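Local coordinates for sensor protein (PDB 2OOL) that senses light through a bound biliverdin, this piece being the chromophore-binding part of a bacteriophytochrome that probably acts as a histidine kinase, at residues Y185-A188 and A189-G193; H269-Y272 and M273-G277. One frame throughout, in Å; residues are numbered along the deposited sequence. Where two conformers were deposited one is given.

Contact 1 of 2, residues Y185-A188 and A189-G193; sequences YQFA and ADWSG
A beta hairpin of the GAF domain turns here, a type I turn from Ala-188 to Trp-191 bringing Phe-187 back against Trp-191 and Gly-193. Two backbone bonds define the reversal. Trp-191 N donates to Ala-188 O at 2.9 Å, and Ala-188 N donates to Ser-192 O, also at 2.9 Å. Ala-188 is thus bonded to two successive residues, through O to Trp-191 and through N to Ser-192, and Trp-191 has a positive phi (67°): this is a type I turn with a G1 bulge, the bulge position filled by tryptophan. Beyond it, Phe-187 and Gly-193 form an antiparallel non-hydrogen-bonded pair, where Phe-187 CA lies 3.4 Å from Ser-192 O in a CA-H...O contact. The loop is braced from within by an Asx turn, Asp-190 OD1 accepting from Ser-192 N at 2.8 Å.

The aromatic contact is neither a stack nor edge-to-face, since the planes of Phe-187 and the six-membered ring of Trp-191 meet at 59°. Trp-191 CE3 comes over one face of the phenylalanine ring, 3.8 Å from Phe-187 CG, while Ser-192 O lies at that ring's edge. Tyr-185, its CG anti to the backbone N (chi1 -174°), extends its phenol along the hairpin to Gly-193, with Tyr-185 CZ 3.4 Å from Gly-193 CA. A beta carbon at Gly-193 would fall 2.4 Å from Tyr-185 CZ, so the bare alpha carbon is what admits the phenol.

Strand 181-187 runs between strands 193-200 and 291-300 of the antiparallel sheet. Phe-187 packs on Leu-292 and Met-295 of the latter, and Trp-191 makes a cation-pi contact with Arg-222 of helix 219-227.

Contact 2 of 2, residues H269-Y272 and M273-G277; sequences HLEY and MVNMG. With LBV (3-[2-[(Z)-[3-(2-carboxyethyl)-5-[(Z)-(4-ethenyl-3-methyl-5-oxidanylidene-pyrrol-2-ylidene)methyl]-4-methyl-pyrrol-1-ium -2-ylidene]methyl]-5-[(Z)-[(3E)-3-ethylidene-4-methyl-5-oxidanylidene-pyrrolidin-2-ylidene]methyl]-4-methyl-1H-pyrrol-3- yl]propanoic acid), chain C.
His-269 carries Met-273 on one ring face and the chromophore LBV on the other. Its CE1 approaches LBV N_C to 3.4 Å, placing the imidazole over pyrrole ring C, and Met-273 CG sits 4.0 Å from the imidazole centroid, 25° off the ring normal, a CH-pi contact. In the plane of the ring, at its edge, His-269 NE2 donates to the propionate oxygen LBV O2C at 2.7 Å with an angle of 154°; a chi1 of 180° swings the imidazole away from the backbone N and out to the tetrapyrrole. Replacing His-269 by alanine would probably leave O2C without this donor and open a gap between Met-273 and ring C.

The backbone bonds are those of the C-terminal turns of helix 267-276: each N from Met-273 to Met-276 donates to the carbonyl four residues earlier. Gly-277, at positive phi, closes it with a Schellman motif, its N bonding to Val-274 O and weakly to Met-273 O.

Two Met-aromatic contacts line the CD1/CE1 side of the Tyr-272 ring. Met-273, bent at chi2 and chi3, brings SD to the ring's edge, 3.8 Å from Tyr-272 CD1, whereas Met-276 lies alongside and sets its SD obliquely, 3.7 Å from Tyr-272 CE1. Tyr-272 CD2 in turn meets LBV O_A at 3.3 Å, and both methionines also touch His-299 of strand 291-300.

Contacts 1 and 2 do not touch: their centres lie 20 Å apart and their nearest atoms about 7 Å. The bilin bridges that distance. The ring D methyl LBV CMD sits between two phenols, 3.4 Å from Tyr-272 OH of contact 2. The same LBV CMD is 4.1 Å from Tyr-185 OH of contact 1, and the two directions diverge by roughly 140° at the methyl carbon. Contact 2 reaches further along the chromophore, to ring C, its propionate and the ring A carbonyl, whereas the turn of 188-193 stands away from it. Asp-216 O and Ser-266 N are among the groups that complete the hydrogen bonding of LBV.

Contact 1 of 2, residues Y185-A188 and A189-G193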
ATOM      1  N   TYR A 185     -14.482   3.544  17.316  1.00 52.77           N
ATOM      2  CA  TYR A 185     -15.035   3.471  18.662  1.00 52.81           C
ATOM      3  C   TYR A 185     -13.955   4.008  19.581  1.00 52.87           C
ATOM      4  O   TYR A 185     -12.848   3.473  19.587  1.00 52.52           O
ATOM      5  CB  TYR A 185     -15.274   1.992  19.013  1.00 53.69           C
ATOM      6  CG  TYR A 185     -15.978   1.721  20.329  1.00 54.27           C
ATOM      7  CD1 TYR A 185     -15.301   1.148  21.412  1.00 54.20           C
ATOM      8  CD2 TYR A 185     -17.313   1.988  20.481  1.00 54.84           C
ATOM      9  CE1 TYR A 185     -15.951   0.878  22.617  1.00 52.83           C
ATOM     10  CE2 TYR A 185     -17.979   1.737  21.699  1.00 54.76           C
ATOM     11  CZ  TYR A 185     -17.289   1.159  22.760  1.00 57.39           C
ATOM     12  OH  TYR A 185     -17.969   0.926  23.973  1.00 56.43           O
ATOM     13  N   GLN A 186     -14.277   5.028  20.376  1.00 51.48           N
ATOM     14  CA  GLN A 186     -13.287   5.656  21.251  1.00 52.46           C
ATOM     15  C   GLN A 186     -13.650   5.381  22.696  1.00 51.95           C
ATOM     16  O   GLN A 186     -14.820   5.471  23.066  1.00 51.72           O
ATOM     17  CB  GLN A 186     -13.279   7.193  21.052  1.00 52.24           C
ATOM     18  CG  GLN A 186     -12.165   7.909  21.825  1.00 51.80           C
ATOM     19  CD  GLN A 186     -12.260   9.427  21.735  1.00 53.97           C
ATOM     20  OE1 GLN A 186     -11.347  10.142  22.136  1.00 58.66           O
ATOM     21  NE2 GLN A 186     -13.351   9.913  21.214  1.00 50.42           N
ATOM     22  N   PHE A 187     -12.650   5.061  23.507  1.00 52.56           N
ATOM     23  CA  PHE A 187     -12.882   4.753  24.946  1.00 52.07           C
ATOM     24  C   PHE A 187     -12.879   6.070  25.750  1.00 52.73           C
ATOM     25  O   PHE A 187     -12.035   6.955  25.489  1.00 52.09           O
ATOM     26  CB  PHE A 187     -11.811   3.797  25.469  1.00 52.21           C
ATOM     27  CG  PHE A 187     -11.984   2.338  25.007  1.00 51.28           C
ATOM     28  CD1 PHE A 187     -11.092   1.779  24.116  1.00 50.46           C
ATOM     29  CD2 PHE A 187     -13.072   1.575  25.436  1.00 47.34           C
ATOM     30  CE1 PHE A 187     -11.269   0.481  23.657  1.00 50.05           C
ATOM     31  CE2 PHE A 187     -13.244   0.285  25.020  1.00 50.41           C
ATOM     32  CZ  PHE A 187     -12.351  -0.278  24.119  1.00 50.68           C
ATOM     33  N   ALA A 188     -13.868   6.208  26.645  1.00 51.65           N
ATOM     34  CA  ALA A 188     -13.872   7.179  27.765  1.00 51.88           C
ATOM     35  C   ALA A 188     -12.979   6.686  28.920  1.00 52.59           C
ATOM     36  O   ALA A 188     -12.556   5.510  28.962  1.00 52.99           O
ATOM     37  CB  ALA A 188     -15.309   7.347  28.302  1.00 50.66           C
ATOM     38  N   ALA A 189     -12.757   7.569  29.878  1.00 52.86           N
ATOM     39  CA  ALA A 189     -11.914   7.316  31.050  1.00 53.05           C
ATOM     40  C   ALA A 189     -12.379   6.108  31.854  1.00 53.19           C
ATOM     41  O   ALA A 189     -11.559   5.401  32.384  1.00 53.19           O
ATOM     42  CB  ALA A 189     -11.881   8.567  31.925  1.00 53.22           C
ATOM     43  N   ASP A 190     -13.686   5.836  31.868  1.00 53.48           N
ATOM     44  CA  ASP A 190     -14.248   4.677  32.582  1.00 53.49           C
ATOM     45  C   ASP A 190     -14.368   3.394  31.736  1.00 53.66           C
ATOM     46  O   ASP A 190     -15.071   2.449  32.116  1.00 53.35           O
ATOM     47  CB  ASP A 190     -15.607   5.041  33.195  1.00 54.48           C
ATOM     48  CG  ASP A 190     -16.732   5.214  32.153  1.00 56.57           C
ATOM     49  OD1 ASP A 190     -16.538   4.944  30.950  1.00 56.49           O
ATOM     50  OD2 ASP A 190     -17.839   5.625  32.555  1.00 58.91           O
ATOM     51  N   TRP A 191     -13.708   3.377  30.574  1.00 52.75           N
ATOM     52  CA  TRP A 191     -13.727   2.245  29.666  1.00 52.19           C
ATOM     53  C   TRP A 191     -15.084   1.945  28.986  1.00 52.67           C
ATOM     54  O   TRP A 191     -15.196   1.002  28.195  1.00 52.97           O
ATOM     55  CB  TRP A 191     -13.027   0.975  30.293  1.00 51.99           C
ATOM     56  CG  TRP A 191     -11.602   1.282  30.633  1.00 48.44           C
ATOM     57  CD1 TRP A 191     -11.100   1.534  31.862  1.00 49.27           C
ATOM     58  CD2 TRP A 191     -10.547   1.545  29.711  1.00 48.43           C
ATOM     59  NE1 TRP A 191      -9.790   1.920  31.772  1.00 49.48           N
ATOM     60  CE2 TRP A 191      -9.413   1.892  30.462  1.00 49.67           C
ATOM     61  CE3 TRP A 191     -10.438   1.490  28.321  1.00 50.68           C
ATOM     62  CZ2 TRP A 191      -8.187   2.182  29.875  1.00 50.29           C
ATOM     63  CZ3 TRP A 191      -9.208   1.769  27.729  1.00 49.76           C
ATOM     64  CH2 TRP A 191      -8.109   2.130  28.503  1.00 50.24           C
ATOM     65  N   SER A 192     -16.101   2.770  29.192  1.00 52.14           N
ATOM     66  CA  SER A 192     -17.204   2.771  28.244  1.00 52.78           C
ATOM     67  C   SER A 192     -16.672   3.413  26.961  1.00 53.28           C
ATOM     68  O   SER A 192     -15.525   3.872  26.883  1.00 51.78           O
ATOM     69  CB  SER A 192     -18.421   3.532  28.757  1.00 52.96           C
ATOM     70  OG  SER A 192     -18.072   4.859  29.092  1.00 51.57           O
ATOM     71  N   GLY A 193     -17.490   3.393  25.923  1.00 54.81           N
ATOM     72  CA  GLY A 193     -17.082   4.017  24.669  1.00 55.00           C
ATOM     73  C   GLY A 193     -18.242   4.480  23.837  1.00 55.38           C
ATOM     74  O   GLY A 193     -19.404   4.158  24.130  1.00 56.21           O
TER

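Contact 2 of 2, residues H269-Y272 and M273-G277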
ATOM      1  N   HIS A 269     -18.959 -13.444  23.690  1.00 54.25           N
ATOM      2  CA  HIS A 269     -18.886 -12.442  22.618  1.00 54.09           C
ATOM      3  C   HIS A 269     -19.625 -12.926  21.388  1.00 54.31           C
ATOM      4  O   HIS A 269     -20.339 -12.172  20.745  1.00 51.61           O
ATOM      5  CB  HIS A 269     -17.460 -12.148  22.219  1.00 54.11           C
ATOM      6  CG  HIS A 269     -17.355 -11.132  21.124  1.00 54.11           C
ATOM      7  ND1 HIS A 269     -18.068  -9.960  21.140  1.00 53.14           N
ATOM      8  CD2 HIS A 269     -16.645 -11.130  19.974  1.00 52.63           C
ATOM      9  CE1 HIS A 269     -17.774  -9.261  20.058  1.00 55.26           C
ATOM     10  NE2 HIS A 269     -16.903  -9.951  19.336  1.00 52.44           N
ATOM     11  N   LEU A 270     -19.464 -14.201  21.048  1.00 54.53           N
ATOM     12  CA  LEU A 270     -20.159 -14.698  19.857  1.00 55.87           C
ATOM     13  C   LEU A 270     -21.676 -14.486  19.967  1.00 57.04           C
ATOM     14  O   LEU A 270     -22.343 -14.110  18.987  1.00 58.10           O
ATOM     15  CB  LEU A 270     -19.837 -16.147  19.594  1.00 55.01           C
ATOM     16  CG  LEU A 270     -18.371 -16.415  19.199  1.00 55.05           C
ATOM     17  CD1 LEU A 270     -18.184 -17.920  19.057  1.00 51.64           C
ATOM     18  CD2 LEU A 270     -17.968 -15.658  17.918  1.00 52.43           C
ATOM     19  N   GLU A 271     -22.211 -14.710  21.157  1.00 58.47           N
ATOM     20  CA  GLU A 271     -23.657 -14.588  21.416  1.00 58.93           C
ATOM     21  C   GLU A 271     -24.083 -13.118  21.353  1.00 58.63           C
ATOM     22  O   GLU A 271     -25.166 -12.780  20.872  1.00 59.07           O
ATOM     23  CB  GLU A 271     -23.948 -15.241  22.767  1.00 58.71           C
ATOM     24  CG  GLU A 271     -25.308 -15.003  23.408  1.00 61.43           C
ATOM     25  CD  GLU A 271     -25.535 -15.944  24.649  1.00 63.71           C
ATOM     26  OE1 GLU A 271     -24.796 -16.976  24.772  1.00 72.08           O
ATOM     27  OE2 GLU A 271     -26.440 -15.650  25.491  1.00 68.19           O
ATOM     28  N   TYR A 272     -23.213 -12.241  21.833  1.00 58.54           N
ATOM     29  CA  TYR A 272     -23.375 -10.809  21.662  1.00 58.22           C
ATOM     30  C   TYR A 272     -23.556 -10.454  20.197  1.00 57.97           C
ATOM     31  O   TYR A 272     -24.415  -9.639  19.838  1.00 55.17           O
ATOM     32  CB  TYR A 272     -22.130 -10.104  22.175  1.00 59.74           C
ATOM     33  CG  TYR A 272     -22.119  -8.602  22.008  1.00 60.05           C
ATOM     34  CD1 TYR A 272     -21.511  -8.004  20.900  1.00 62.42           C
ATOM     35  CD2 TYR A 272     -22.648  -7.782  22.988  1.00 62.30           C
ATOM     36  CE1 TYR A 272     -21.483  -6.626  20.758  1.00 62.48           C
ATOM     37  CE2 TYR A 272     -22.626  -6.392  22.862  1.00 63.57           C
ATOM     38  CZ  TYR A 272     -22.046  -5.818  21.752  1.00 63.92           C
ATOM     39  OH  TYR A 272     -22.023  -4.430  21.654  1.00 64.63           O
ATOM     40  N   MET A 273     -22.714 -11.043  19.349  1.00 56.75           N
ATOM     41  CA  MET A 273     -22.768 -10.750  17.915  1.00 56.77           C
ATOM     42  C   MET A 273     -23.998 -11.347  17.240  1.00 56.36           C
ATOM     43  O   MET A 273     -24.550 -10.745  16.334  1.00 55.76           O
ATOM     44  CB  MET A 273     -21.499 -11.212  17.229  1.00 56.63           C
ATOM     45  CG  MET A 273     -20.278 -10.456  17.664  1.00 55.85           C
ATOM     46  SD  MET A 273     -20.410  -8.709  17.314  1.00 57.71           S
ATOM     47  CE  MET A 273     -20.643  -8.759  15.525  1.00 58.97           C
ATOM     48  N   VAL A 274     -24.432 -12.524  17.676  1.00 56.99           N
ATOM     49  CA  VAL A 274     -25.712 -13.068  17.220  1.00 57.61           C
ATOM     50  C   VAL A 274     -26.857 -12.056  17.433  1.00 58.53           C
ATOM     51  O   VAL A 274     -27.656 -11.767  16.501  1.00 57.84           O
ATOM     52  CB  VAL A 274     -26.012 -14.435  17.900  1.00 57.20           C
ATOM     53  CG1 VAL A 274     -27.459 -14.840  17.682  1.00 56.85           C
ATOM     54  CG2 VAL A 274     -25.069 -15.509  17.359  1.00 55.21           C
ATOM     55  N   ASN A 275     -26.905 -11.480  18.638  1.00 59.51           N
ATOM     56  CA  ASN A 275     -27.903 -10.464  18.975  1.00 60.23           C
ATOM     57  C   ASN A 275     -27.714  -9.186  18.203  1.00 60.78           C
ATOM     58  O   ASN A 275     -28.681  -8.481  17.908  1.00 61.25           O
ATOM     59  CB  ASN A 275     -27.906 -10.175  20.481  1.00 60.91           C
ATOM     60  CG  ASN A 275     -28.185 -11.427  21.304  1.00 64.10           C
ATOM     61  OD1 ASN A 275     -28.750 -12.399  20.791  1.00 67.53           O
ATOM     62  ND2 ASN A 275     -27.751 -11.432  22.572  1.00 67.32           N
ATOM     63  N   MET A 276     -26.481  -8.882  17.840  1.00 61.65           N
ATOM     64  CA  MET A 276     -26.206  -7.725  16.971  1.00 62.06           C
ATOM     65  C   MET A 276     -26.785  -7.945  15.556  1.00 60.47           C
ATOM     66  O   MET A 276     -27.047  -7.000  14.850  1.00 59.47           O
ATOM     67  CB  MET A 276     -24.684  -7.543  16.852  1.00 62.30           C
ATOM     68  CG  MET A 276     -24.213  -6.158  16.412  1.00 63.54           C
ATOM     69  SD  MET A 276     -23.157  -5.399  17.696  1.00 70.47           S
ATOM     70  CE  MET A 276     -23.775  -3.724  17.709  1.00 63.34           C
ATOM     71  N   GLY A 277     -26.884  -9.214  15.131  1.00 59.11           N
ATOM     72  CA  GLY A 277     -27.242  -9.544  13.752  1.00 58.28           C
ATOM     73  C   GLY A 277     -26.117  -9.378  12.735  1.00 57.09           C
ATOM     74  O   GLY A 277     -26.375  -9.177  11.551  1.00 55.52           O
TER
HETATM   75  C1A LBV C 400     -20.456  -8.646  26.553  1.00 55.95           C
HETATM   76  C1B LBV C 400     -16.377 -10.096  25.546  1.00 50.99           C
HETATM   77  O1B LBV C 400     -11.968 -13.918  22.744  1.00 34.79           O
HETATM   78  C1C LBV C 400     -15.339  -7.659  21.860  1.00 43.62           C
HETATM   79  O1C LBV C 400     -13.951  -7.251  16.865  1.00 38.53           O
HETATM   80  C1D LBV C 400     -18.215  -4.205  20.365  1.00 49.75           C
HETATM   81  C2A LBV C 400     -20.586  -9.157  27.967  1.00 54.65           C
HETATM   82  C2B LBV C 400     -15.200 -10.853  25.467  1.00 46.95           C
HETATM   83  O2B LBV C 400     -11.145 -12.095  21.825  1.00 34.47           O
HETATM   84  C2C LBV C 400     -14.774  -7.074  20.708  1.00 40.66           C
HETATM   85  O2C LBV C 400     -15.734  -8.462  17.366  1.00 32.55           O
HETATM   86  C2D LBV C 400     -18.916  -3.020  20.672  1.00 50.56           C
HETATM   87  C3A LBV C 400     -19.211  -9.841  28.069  1.00 55.35           C
HETATM   88  C3B LBV C 400     -14.502 -10.451  24.331  1.00 44.10           C
HETATM   89  C3C LBV C 400     -15.582  -6.000  20.371  1.00 43.20           C
HETATM   90  C3D LBV C 400     -19.249  -2.448  19.463  1.00 51.80           C
HETATM   91  C4A LBV C 400     -18.501  -9.668  26.849  1.00 54.88           C
HETATM   92  C4B LBV C 400     -15.250  -9.394  23.734  1.00 44.24           C
HETATM   93  C4C LBV C 400     -16.648  -5.951  21.286  1.00 43.28           C
HETATM   94  C4D LBV C 400     -18.756  -3.293  18.459  1.00 52.52           C
HETATM   95  CAA LBV C 400     -18.694 -10.527  29.192  1.00 55.80           C
HETATM   96  CAB LBV C 400     -13.173 -11.050  23.845  1.00 40.89           C
HETATM   97  CAC LBV C 400     -13.519  -7.448  19.884  1.00 41.48           C
HETATM   98  CAD LBV C 400     -19.968  -1.285  19.325  1.00 50.72           C
HETATM   99  CBA LBV C 400     -19.348 -10.713  30.603  1.00 58.06           C
HETATM  100  CBB LBV C 400     -13.363 -12.011  22.689  1.00 38.07           C
HETATM  101  CBC LBV C 400     -13.849  -8.575  18.855  1.00 40.03           C
HETATM  102  CBD LBV C 400     -20.275  -0.719  18.094  1.00 50.46           C
HETATM  103  CGB LBV C 400     -12.034 -12.733  22.395  1.00 36.62           C
HETATM  104  CGC LBV C 400     -14.576  -8.058  17.571  1.00 39.62           C
HETATM  105  CHB LBV C 400     -17.225 -10.229  26.655  1.00 49.81           C
HETATM  106  CHC LBV C 400     -14.791  -8.776  22.530  1.00 42.67           C
HETATM  107  CHD LBV C 400     -17.705  -5.039  21.351  1.00 46.33           C
HETATM  108  CMA LBV C 400     -21.735 -10.177  28.016  0.50 56.38           C
HETATM  109  CMB LBV C 400     -14.762 -11.968  26.443  1.00 42.99           C
HETATM  110  CMC LBV C 400     -15.268  -5.086  19.167  1.00 40.02           C
HETATM  111  CMD LBV C 400     -19.259  -2.419  22.053  1.00 47.67           C
HETATM  112  N_A LBV C 400     -19.266  -8.968  26.004  1.00 55.96           N
HETATM  113  O_A LBV C 400     -21.324  -8.009  25.964  1.00 55.40           O
HETATM  114  N_B LBV C 400     -16.336  -9.241  24.510  1.00 43.22           N
HETATM  115  N_C LBV C 400     -16.452  -6.959  22.138  1.00 43.28           N
HETATM  116  N_D LBV C 400     -18.164  -4.330  19.051  1.00 49.36           N
HETATM  117  O_D LBV C 400     -18.835  -3.155  17.226  1.00 48.55           O